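Local coordinates for uricase (PDB 4R8X), which catalyses the oxidation of urate by molecular oxygen to 5-hydroxyisourate, the first step of urate breakdown towards allantoin, at the interface of chains A and B and the interface of chains A and C. Residues are numbered along the deposited sequence; one frame, centred on the assembly and turned at random. Chains: chain A/B/C, Uricase.

Contact 1: the interface of chains A and B. Residues chain A 57-61, 63; chain B 242-243, 246, 249.
A backbone carbon resting on an aromatic face forms the apolar centre of this patch between two uricase subunits. The CA of A:Thr59 sits 3.8 Å from the centroid of the B:Tyr249 ring, over the CD2-CE2 edge. The methyl CG2 of A:Thr59 reaches across the same ring and lies 3.7 Å from CZ of B:Tyr249. B:Tyr249 has CG anti to its backbone N (chi1 -176°), and its CB packs against the carbonyl O of A:Phe58. CA of A:Gly61 rests 3.8 Å from CB of B:His246. The lack of a side chain at A:Gly61 probably allows the partner helix to come this close. CD of B:Lys242 lies over the centre of one face of the B:His246 imidazole; that side chain is incompletely modelled. The backbone N of B:Lys242 donates to ND1 of B:His246 at 3.0 Å (27° out of the ring plane) and probably steadies the ring. At the polar rim a water joins the subunits. It lies 2.7 Å from the carbonyl O of A:Ser57 and 2.6 Å from the hydroxyl OG of B:Ser243, and also bonds OD1 of A:Asn63. B:Ser243 OG accepts from the backbone N of B:His246. The patch joins A helix 55-59 and the following loop to the start of B helix 244-258 and the loop before it.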
loop_
_atom_site.group_PDB
_atom_site.type_symbol
_atom_site.label_atom_id
_atom_site.label_comp_id
_atom_site.label_asym_id
_atom_site.label_seq_id
_atom_site.Cartn_x
_atom_site.Cartn_y
_atom_site.Cartn_z
ATOM N N SER A 57 -28.354 -6.171 20.603
ATOM C CA SER A 57 -28.032 -5.308 19.472
ATOM C C SER A 57 -27.682 -6.167 18.263
ATOM O O SER A 57 -27.932 -5.772 17.131
ATOM C CB SER A 57 -26.933 -4.288 19.801
ATOM O OG SER A 57 -25.634 -4.857 19.823
ATOM N N PHE A 58 -27.129 -7.349 18.515
ATOM C CA PHE A 58 -26.856 -8.309 17.453
ATOM C C PHE A 58 -28.071 -9.206 17.186
ATOM O O PHE A 58 -28.494 -9.374 16.045
ATOM C CB PHE A 58 -25.635 -9.183 17.799
ATOM C CG PHE A 58 -24.342 -8.418 17.863
ATOM C CD1 PHE A 58 -23.964 -7.767 19.029
ATOM C CD2 PHE A 58 -23.488 -8.379 16.768
ATOM C CE1 PHE A 58 -22.783 -7.057 19.093
ATOM C CE2 PHE A 58 -22.299 -7.670 16.825
ATOM C CZ PHE A 58 -21.936 -7.021 17.984
ATOM N N THR A 59 -28.648 -9.770 18.242
ATOM C CA THR A 59 -29.611 -10.851 18.049
ATOM C C THR A 59 -31.009 -10.349 17.693
ATOM O O THR A 59 -31.815 -11.096 17.135
ATOM C CB THR A 59 -29.723 -11.747 19.290
ATOM O OG1 THR A 59 -30.157 -10.955 20.395
ATOM C CG2 THR A 59 -28.374 -12.382 19.612
ATOM N N GLU A 60 -31.287 -9.088 18.007
ATOM C CA GLU A 60 -32.605 -8.524 17.768
ATOM C C GLU A 60 -32.558 -7.200 17.004
ATOM O O GLU A 60 -33.599 -6.614 16.728
ATOM C CB GLU A 60 -33.361 -8.351 19.098
ATOM C CG GLU A 60 -33.587 -9.665 19.848
ATOM C CD GLU A 60 -34.273 -9.487 21.187
ATOM O OE1 GLU A 60 -34.413 -10.492 21.917
ATOM O OE2 GLU A 60 -34.680 -8.349 21.509
ATOM N N GLY A 61 -31.360 -6.725 16.666
ATOM C CA GLY A 61 -31.226 -5.432 16.014
ATOM C C GLY A 61 -31.757 -4.312 16.889
ATOM O O GLY A 61 -32.270 -3.309 16.397
ATOM N N ASN A 63 -31.164 -1.296 19.135
ATOM C CA ASN A 63 -30.111 -0.310 19.336
ATOM C C ASN A 63 -30.233 0.499 20.624
ATOM O O ASN A 63 -29.471 1.441 20.837
ATOM C CB ASN A 63 -30.020 0.614 18.119
ATOM C CG ASN A 63 -29.514 -0.108 16.887
ATOM O OD1 ASN A 63 -28.610 -0.938 16.974
ATOM N ND2 ASN A 63 -30.094 0.201 15.736
ATOM N N LYS B 242 -31.156 -4.021 10.380
ATOM C CA LYS B 242 -31.389 -2.926 11.318
ATOM C C LYS B 242 -30.063 -2.338 11.778
ATOM O O LYS B 242 -30.023 -1.366 12.532
ATOM C CB LYS B 242 -32.174 -3.436 12.526
ATOM C CG LYS B 242 -33.522 -4.066 12.186
ATOM C CD LYS B 242 -34.118 -4.774 13.396
ATOM N NZ LYS B 242 -36.468 -4.396 12.637
ATOM N N SER B 243 -28.984 -2.963 11.317
ATOM C CA SER B 243 -27.618 -2.595 11.654
ATOM C C SER B 243 -26.734 -3.670 11.053
ATOM O O SER B 243 -27.212 -4.741 10.662
ATOM C CB SER B 243 -27.404 -2.574 13.171
ATOM O OG SER B 243 -27.631 -3.856 13.725
ATOM N N HIS B 246 -26.957 -6.690 13.359
ATOM C CA HIS B 246 -28.130 -7.504 13.089
ATOM C C HIS B 246 -27.901 -8.382 11.854
ATOM O O HIS B 246 -28.208 -9.581 11.855
ATOM C CB HIS B 246 -29.327 -6.560 12.928
ATOM C CG HIS B 246 -30.590 -7.223 12.479
ATOM N ND1 HIS B 246 -31.253 -6.841 11.333
ATOM C CD2 HIS B 246 -31.331 -8.212 13.029
ATOM C CE1 HIS B 246 -32.341 -7.573 11.188
ATOM N NE2 HIS B 246 -32.414 -8.413 12.205
ATOM N N TYR B 249 -25.487 -11.366 12.441
ATOM C CA TYR B 249 -26.159 -12.427 13.191
ATOM C C TYR B 249 -26.920 -13.363 12.243
ATOM O O TYR B 249 -26.773 -14.586 12.298
ATOM C CB TYR B 249 -27.110 -11.831 14.228
ATOM C CG TYR B 249 -27.780 -12.858 15.110
ATOM C CD1 TYR B 249 -27.028 -13.738 15.883
ATOM C CD2 TYR B 249 -29.165 -12.933 15.189
ATOM C CE1 TYR B 249 -27.636 -14.674 16.707
ATOM C CE2 TYR B 249 -29.786 -13.862 16.012
ATOM C CZ TYR B 249 -29.016 -14.730 16.769
ATOM O OH TYR B 249 -29.607 -15.663 17.590
HETATM O O HOH W 1 -28.671 -3.440 16.035
#

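Contact 2: the interface of chains A and C. Residues chain A 119, 137, 139-142, 168, 170, 199; chain C 119, 137-141.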
loop_
_atom_site.group_PDB
_atom_site.type_symbol
_atom_site.label_atom_id
_atom_site.label_comp_id
_atom_site.label_asym_id
_atom_site.label_seq_id
_atom_site.Cartn_x
_atom_site.Cartn_y
_atom_site.Cartn_z
ATOM N N ASP A 119 8.684 14.311 13.368
ATOM C CA ASP A 119 10.075 14.600 13.698
ATOM C C ASP A 119 10.321 16.093 13.856
ATOM O O ASP A 119 9.758 16.921 13.111
ATOM C CB ASP A 119 11.007 14.160 12.567
ATOM C CG ASP A 119 11.072 12.667 12.390
ATOM O OD1 ASP A 119 10.939 11.919 13.379
ATOM O OD2 ASP A 119 11.281 12.245 11.240
ATOM N N ARG A 137 8.218 17.459 10.590
ATOM C CA ARG A 137 8.062 16.509 9.503
ATOM C C ARG A 137 7.185 15.345 9.942
ATOM O O ARG A 137 7.410 14.766 11.003
ATOM C CB ARG A 137 9.430 16.000 9.045
ATOM C CG ARG A 137 9.363 14.749 8.179
ATOM C CD ARG A 137 10.755 14.278 7.713
ATOM N NE ARG A 137 11.581 13.692 8.767
ATOM C CZ ARG A 137 12.797 13.206 8.542
ATOM N NH1 ARG A 137 13.315 13.254 7.318
ATOM N NH2 ARG A 137 13.498 12.673 9.528
ATOM N N SER A 139 6.565 11.801 10.177
ATOM C CA SER A 139 7.447 10.662 10.003
ATOM C C SER A 139 6.699 9.401 9.624
ATOM O O SER A 139 5.718 9.030 10.270
ATOM C CB SER A 139 8.241 10.395 11.269
ATOM O OG SER A 139 9.004 9.205 11.101
ATOM N N ARG A 140 7.190 8.738 8.584
ATOM C CA ARG A 140 6.666 7.445 8.164
ATOM C C ARG A 140 7.566 6.313 8.655
ATOM O O ARG A 140 7.473 5.182 8.185
ATOM C CB ARG A 140 6.506 7.377 6.649
ATOM C CG ARG A 140 5.230 8.046 6.175
ATOM C CD ARG A 140 5.445 9.526 5.997
ATOM N NE ARG A 140 6.116 9.754 4.734
ATOM C CZ ARG A 140 6.847 10.826 4.432
ATOM N NH1 ARG A 140 7.052 11.788 5.309
ATOM N NH2 ARG A 140 7.400 10.918 3.243
ATOM N N ASN A 141 8.434 6.626 9.610
ATOM C CA ASN A 141 9.312 5.605 10.198
ATOM C C ASN A 141 8.680 4.960 11.435
ATOM O O ASN A 141 7.457 4.795 11.489
ATOM C CB ASN A 141 10.713 6.180 10.433
ATOM C CG ASN A 141 11.395 6.561 9.115
ATOM O OD1 ASN A 141 11.172 5.908 8.097
ATOM N ND2 ASN A 141 12.204 7.619 9.130
ATOM N N GLU A 142 9.494 4.566 12.403
ATOM C CA GLU A 142 8.975 3.877 13.578
ATOM C C GLU A 142 8.049 4.762 14.399
ATOM O O GLU A 142 8.182 5.983 14.409
ATOM C CB GLU A 142 10.106 3.330 14.457
ATOM C CG GLU A 142 11.052 4.387 15.035
ATOM C CD GLU A 142 12.292 4.594 14.179
ATOM O OE1 GLU A 142 13.374 4.832 14.744
ATOM O OE2 GLU A 142 12.186 4.522 12.939
ATOM N N ASP A 168 7.835 -0.922 13.863
ATOM C CA ASP A 168 8.366 -0.659 12.526
ATOM C C ASP A 168 9.734 0.009 12.530
ATOM O O ASP A 168 10.012 0.893 11.725
ATOM C CB ASP A 168 7.364 0.127 11.668
ATOM C CG ASP A 168 7.536 -0.134 10.185
ATOM O OD1 ASP A 168 7.015 0.663 9.382
ATOM O OD2 ASP A 168 8.198 -1.128 9.822
ATOM N N GLN A 170 13.257 -0.191 11.276
ATOM C CA GLN A 170 13.925 -0.876 10.172
ATOM C C GLN A 170 15.378 -0.454 10.105
ATOM O O GLN A 170 15.686 0.705 9.825
ATOM C CB GLN A 170 13.216 -0.609 8.840
ATOM C CG GLN A 170 11.770 -1.059 8.819
ATOM C CD GLN A 170 11.087 -0.874 7.466
ATOM O OE1 GLN A 170 11.735 -0.652 6.433
ATOM N NE2 GLN A 170 9.770 -0.971 7.467
ATOM N N TYR A 199 19.277 -7.056 7.563
ATOM C CA TYR A 199 18.241 -6.026 7.546
ATOM C C TYR A 199 17.134 -6.530 8.436
ATOM O O TYR A 199 16.547 -7.574 8.157
ATOM C CB TYR A 199 17.701 -5.836 6.125
ATOM C CG TYR A 199 16.738 -4.664 5.896
ATOM C CD1 TYR A 199 15.556 -4.527 6.632
ATOM C CD2 TYR A 199 16.986 -3.737 4.897
ATOM C CE1 TYR A 199 14.683 -3.473 6.405
ATOM C CE2 TYR A 199 16.126 -2.686 4.672
ATOM C CZ TYR A 199 14.979 -2.558 5.422
ATOM O OH TYR A 199 14.123 -1.508 5.170
ATOM N N ASP C 119 18.886 6.807 6.869
ATOM C CA ASP C 119 19.284 7.817 7.842
ATOM C C ASP C 119 20.463 7.346 8.682
ATOM O O ASP C 119 20.538 6.169 9.052
ATOM C CB ASP C 119 18.152 8.076 8.841
ATOM C CG ASP C 119 16.946 8.744 8.228
ATOM O OD1 ASP C 119 17.090 9.540 7.275
ATOM O OD2 ASP C 119 15.841 8.475 8.735
ATOM N N ARG C 137 19.228 3.509 9.559
ATOM C CA ARG C 137 17.782 3.321 9.477
ATOM C C ARG C 137 17.301 3.434 8.039
ATOM O O ARG C 137 17.627 4.405 7.375
ATOM C CB ARG C 137 17.057 4.381 10.308
ATOM C CG ARG C 137 15.547 4.397 10.096
ATOM C CD ARG C 137 14.820 5.340 11.060
ATOM N NE ARG C 137 15.080 6.754 10.816
ATOM C CZ ARG C 137 14.474 7.727 11.490
ATOM N NH1 ARG C 137 13.607 7.416 12.445
ATOM N NH2 ARG C 137 14.736 9.000 11.224
ATOM N N LYS C 138 16.519 2.469 7.563
ATOM C CA LYS C 138 15.865 2.633 6.275
ATOM C C LYS C 138 14.784 3.688 6.417
ATOM O O LYS C 138 13.814 3.499 7.153
ATOM C CB LYS C 138 15.211 1.346 5.794
ATOM C CG LYS C 138 14.302 1.579 4.597
ATOM C CD LYS C 138 15.128 1.716 3.351
ATOM C CE LYS C 138 14.405 2.565 2.278
ATOM N NZ LYS C 138 12.976 2.202 2.052
ATOM N N SER C 139 14.921 4.797 5.701
ATOM C CA SER C 139 13.935 5.849 5.858
ATOM C C SER C 139 12.784 5.713 4.873
ATOM O O SER C 139 12.998 5.510 3.673
ATOM C CB SER C 139 14.569 7.226 5.720
ATOM O OG SER C 139 13.550 8.203 5.823
ATOM N N ARG C 140 11.565 5.853 5.382
ATOM C CA ARG C 140 10.390 5.915 4.520
ATOM C C ARG C 140 9.874 7.340 4.364
ATOM O O ARG C 140 8.744 7.544 3.923
ATOM C CB ARG C 140 9.279 4.991 5.019
ATOM C CG ARG C 140 9.558 3.514 4.744
ATOM C CD ARG C 140 10.455 2.880 5.810
ATOM N NE ARG C 140 9.700 2.649 7.040
ATOM C CZ ARG C 140 10.224 2.508 8.257
ATOM N NH1 ARG C 140 11.526 2.585 8.455
ATOM N NH2 ARG C 140 9.427 2.300 9.294
ATOM N N ASN C 141 10.729 8.312 4.681
ATOM C CA ASN C 141 10.410 9.717 4.493
ATOM C C ASN C 141 10.835 10.210 3.100
ATOM O O ASN C 141 10.811 9.442 2.137
ATOM C CB ASN C 141 10.986 10.560 5.641
ATOM C CG ASN C 141 10.379 10.193 6.985
ATOM O OD1 ASN C 141 9.220 9.795 7.046
ATOM N ND2 ASN C 141 11.152 10.338 8.063
HETATM O O HOH W 2 11.732 9.826 10.812
HETATM O O HOH W 3 6.887 1.298 6.761
#
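The guanidinium of C:Arg140 lies between two amide groups of chain A. CD of A:Gln170 stands over the centre of one face, and OD1 of A:Asn141 meets the opposite face toward the rim. At the edge, NH1 of C:Arg140 donates to C:Lys138 O. The tip NH2 of C:Arg140 bonds the carbonyl O of A:Asp168 at 2.9 Å and forms a salt bridge with OD1 of that residue, also at 2.9 Å. Bends at chi2 and chi3 fold the arginine here. The A:Gln170 amide is held by A:Tyr199 OH on its oxygen and by A:Asp168 OD2 on its nitrogen. On C:Arg137, ND2 of A:Asn141 sits 3.3 Å above the guanidinium plane, over its centre. NE and NH2 of C:Arg137 both grip OD2 of C:Asp119. OE2 of A:Glu142 makes a salt bridge with NH1 of C:Arg137 at another edge; as a hydrogen bond it is weak. Each Asn141 accepts on OD1 from the other chain: A:Asn141 OD1 from C:Arg140 N at 2.7 Å, C:Asn141 OD1 from A:Arg140 N at 2.8 Å, both nearly straight (175° at H). A water bonds both ND2 groups and A:Asp119 OD2. The patch pairs the loops after strand 135-138 of both subunits, beside A strands 161-173 and 198-208.

Contact 3: the interface of chains A and C. Residues chain A 40, 118, 121, 132-137; chain C 170-174, 236-237.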
loop_
_atom_site.group_PDB
_atom_site.type_symbol
_atom_site.label_atom_id
_atom_site.label_comp_id
_atom_site.label_asym_id
_atom_site.label_seq_id
_atom_site.Cartn_x
_atom_site.Cartn_y
_atom_site.Cartn_z
ATOM N N ILE A 40 2.828 18.359 19.085
ATOM C CA ILE A 40 1.771 17.556 18.485
ATOM C C ILE A 40 1.695 16.236 19.253
ATOM O O ILE A 40 2.711 15.560 19.459
ATOM C CB ILE A 40 2.022 17.291 16.981
ATOM C CG1 ILE A 40 2.069 18.616 16.214
ATOM C CG2 ILE A 40 0.947 16.384 16.410
ATOM C CD1 ILE A 40 2.655 18.506 14.831
ATOM N N PHE A 118 5.697 12.706 14.416
ATOM C CA PHE A 118 6.355 13.846 13.790
ATOM C C PHE A 118 7.778 13.995 14.291
ATOM O O PHE A 118 8.044 13.849 15.494
ATOM C CB PHE A 118 5.596 15.145 14.088
ATOM C CG PHE A 118 4.373 15.343 13.238
ATOM C CD1 PHE A 118 3.123 14.934 13.689
ATOM C CD2 PHE A 118 4.467 15.959 11.994
ATOM C CE1 PHE A 118 1.986 15.129 12.910
ATOM C CE2 PHE A 118 3.332 16.160 11.212
ATOM C CZ PHE A 118 2.093 15.744 11.675
ATOM N N ILE A 121 12.816 19.124 13.113
ATOM C CA ILE A 121 13.698 19.387 11.970
ATOM C C ILE A 121 14.573 20.618 12.176
ATOM O O ILE A 121 14.303 21.455 13.034
ATOM C CB ILE A 121 12.912 19.563 10.654
ATOM C CG1 ILE A 121 11.927 20.719 10.787
ATOM C CG2 ILE A 121 12.190 18.271 10.280
ATOM C CD1 ILE A 121 11.495 21.294 9.473
ATOM N N SER A 132 13.463 23.805 14.652
ATOM C CA SER A 132 12.251 24.606 14.551
ATOM C C SER A 132 11.292 24.245 15.676
ATOM O O SER A 132 11.188 23.080 16.054
ATOM C CB SER A 132 11.557 24.388 13.209
ATOM O OG SER A 132 10.341 25.128 13.157
ATOM N N ASP A 133 10.585 25.242 16.197
ATOM C CA ASP A 133 9.498 24.984 17.137
ATOM C C ASP A 133 8.145 25.167 16.454
ATOM O O ASP A 133 7.102 25.097 17.098
ATOM C CB ASP A 133 9.601 25.894 18.365
ATOM C CG ASP A 133 9.439 27.364 18.024
ATOM O OD1 ASP A 133 9.698 27.749 16.867
ATOM O OD2 ASP A 133 9.069 28.144 18.930
ATOM N N LEU A 134 8.172 25.390 15.141
ATOM C CA LEU A 134 6.951 25.632 14.381
ATOM C C LEU A 134 6.674 24.563 13.334
ATOM O O LEU A 134 5.523 24.191 13.103
ATOM C CB LEU A 134 7.028 26.992 13.686
ATOM C CG LEU A 134 7.203 28.187 14.622
ATOM C CD1 LEU A 134 7.256 29.482 13.825
ATOM C CD2 LEU A 134 6.077 28.209 15.642
ATOM N N VAL A 135 7.733 24.092 12.684
ATOM C CA VAL A 135 7.599 23.201 11.547
ATOM C C VAL A 135 8.111 21.815 11.916
ATOM O O VAL A 135 9.200 21.684 12.487
ATOM C CB VAL A 135 8.348 23.751 10.309
ATOM C CG1 VAL A 135 8.261 22.763 9.152
ATOM C CG2 VAL A 135 7.779 25.113 9.917
ATOM N N PHE A 136 7.304 20.798 11.612
ATOM C CA PHE A 136 7.642 19.416 11.913
ATOM C C PHE A 136 7.418 18.519 10.702
ATOM O O PHE A 136 6.540 18.781 9.874
ATOM C CB PHE A 136 6.832 18.913 13.120
ATOM C CG PHE A 136 6.987 19.775 14.338
ATOM C CD1 PHE A 136 8.049 19.582 15.214
ATOM C CD2 PHE A 136 6.098 20.816 14.587
ATOM C CE1 PHE A 136 8.207 20.399 16.321
ATOM C CE2 PHE A 136 6.255 21.631 15.684
ATOM C CZ PHE A 136 7.306 21.419 16.561
ATOM N N ARG A 137 8.218 17.459 10.590
ATOM C CA ARG A 137 8.062 16.509 9.503
ATOM C C ARG A 137 7.185 15.345 9.942
ATOM O O ARG A 137 7.410 14.766 11.003
ATOM C CB ARG A 137 9.430 16.000 9.045
ATOM C CG ARG A 137 9.363 14.749 8.179
ATOM C CD ARG A 137 10.755 14.278 7.713
ATOM N NE ARG A 137 11.581 13.692 8.767
ATOM C CZ ARG A 137 12.797 13.206 8.542
ATOM N NH1 ARG A 137 13.315 13.254 7.318
ATOM N NH2 ARG A 137 13.498 12.673 9.528
ATOM N N GLN C 170 6.920 16.046 3.730
ATOM C CA GLN C 170 5.628 16.238 4.406
ATOM C C GLN C 170 5.862 17.085 5.635
ATOM O O GLN C 170 6.454 16.619 6.594
ATOM C CB GLN C 170 4.991 14.888 4.785
ATOM C CG GLN C 170 4.866 13.928 3.592
ATOM C CD GLN C 170 4.066 12.671 3.897
ATOM O OE1 GLN C 170 3.644 12.452 5.033
ATOM N NE2 GLN C 170 3.864 11.832 2.881
ATOM N N LEU C 171 5.401 18.334 5.608
ATOM C CA LEU C 171 5.681 19.280 6.695
ATOM C C LEU C 171 4.415 19.957 7.182
ATOM O O LEU C 171 3.548 20.331 6.388
ATOM C CB LEU C 171 6.653 20.372 6.251
ATOM C CG LEU C 171 8.035 19.927 5.805
ATOM C CD1 LEU C 171 8.755 21.137 5.231
ATOM C CD2 LEU C 171 8.804 19.294 6.951
ATOM N N ILE C 172 4.317 20.098 8.497
ATOM C CA ILE C 172 3.219 20.834 9.100
ATOM C C ILE C 172 3.793 22.052 9.808
ATOM O O ILE C 172 4.900 22.009 10.326
ATOM C CB ILE C 172 2.423 19.943 10.083
ATOM C CG1 ILE C 172 1.092 20.605 10.470
ATOM C CG2 ILE C 172 3.261 19.590 11.313
ATOM C CD1 ILE C 172 0.123 19.637 11.130
ATOM N N LYS C 173 3.051 23.156 9.798
ATOM C CA LYS C 173 3.459 24.339 10.552
ATOM C C LYS C 173 2.385 24.693 11.572
ATOM O O LYS C 173 1.244 24.980 11.209
ATOM C CB LYS C 173 3.720 25.533 9.625
ATOM C CG LYS C 173 4.255 26.781 10.355
ATOM C CD LYS C 173 4.505 27.939 9.396
ATOM C CE LYS C 173 5.188 29.112 10.093
ATOM N NZ LYS C 173 5.581 30.177 9.120
ATOM N N VAL C 174 2.748 24.678 12.852
ATOM C CA VAL C 174 1.765 24.897 13.923
ATOM C C VAL C 174 1.501 26.374 14.266
ATOM O O VAL C 174 1.266 26.719 15.420
ATOM C CB VAL C 174 2.126 24.103 15.197
ATOM C CG1 VAL C 174 2.091 22.602 14.907
ATOM C CG2 VAL C 174 3.487 24.533 15.732
ATOM N N PHE C 236 9.483 27.693 4.811
ATOM C CA PHE C 236 8.187 27.377 5.409
ATOM C C PHE C 236 8.147 27.881 6.860
ATOM O O PHE C 236 7.180 28.486 7.297
ATOM C CB PHE C 236 7.942 25.863 5.343
ATOM C CG PHE C 236 6.526 25.442 5.682
ATOM C CD1 PHE C 236 5.453 26.307 5.513
ATOM C CD2 PHE C 236 6.276 24.171 6.165
ATOM C CE1 PHE C 236 4.161 25.898 5.799
ATOM C CE2 PHE C 236 4.999 23.761 6.456
ATOM C CZ PHE C 236 3.936 24.616 6.279
ATOM N N HIS C 237 9.230 27.653 7.591
ATOM C CA HIS C 237 9.354 28.119 8.962
ATOM C C HIS C 237 9.300 29.640 9.073
ATOM O O HIS C 237 8.607 30.189 9.936
ATOM C CB HIS C 237 10.671 27.591 9.541
ATOM C CG HIS C 237 11.049 28.194 10.858
ATOM N ND1 HIS C 237 10.797 27.573 12.065
ATOM C CD2 HIS C 237 11.685 29.352 11.156
ATOM C CE1 HIS C 237 11.249 28.331 13.048
ATOM N NE2 HIS C 237 11.793 29.415 12.524
#
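Strand 135-138 of chain A pairs antiparallel with the end of C strand 161-173, with C:Ile172 N donating to A:Phe136 O at 2.9 Å and A:Phe136 N returning a bond to C:Ile172 O at 3.0 Å. C:Val174 N extends the pairing to A:Leu134 O. On one side of this joint sheet, CG2 of C:Ile172 occupies the crowded position between backbone N and carbonyl carbon. From there it touches CE2 of A:Phe118 at 3.4 Å. CD1 of A:Ile40 covers the centre of a face of the same phenyl ring and meets C:Ile172 tip to tip. On the other side, A:Val135 spreads its two methyls: CG2 packs 3.5 Å from CA of C:His237, and CG1 lies 3.9 Å from CD2 of C:Phe236. The extended C:Lys173 runs past A:Val135 CG2, and its NZ caps the carbonyls of C:Phe236 and C:His237 near the end of helix 225-238. A:Ser132 OG accepts from the backbone N atoms of A:Leu134 and A:Val135. An alanine here would remove the hydroxyl, would probably lose the tie to C:His237 and would be likely to loosen the turn. The hydrogen bond between A:Ser132 OG and C:His237 ND1 is 2.7 Å long, with OG in the plane of the imidazole at its edge.

Contact 2 and contact 3 belong to the same A-C interface, their C-alpha centres about 17 Å apart. They share A:Arg137, near the end of strand 135-138. That strand pairs across the chains in contact 3, and the loop after it carries contact 2. Strand 161-173 also serves both, from chain A in one and chain C in the other. Contact 1 lies about 43 Å from contact 2 and 46 Å from contact 3, on a different interface with another partner. Chain A therefore joins two neighbours through separate surfaces, each two-fold symmetric, which fits the four-copy assembly.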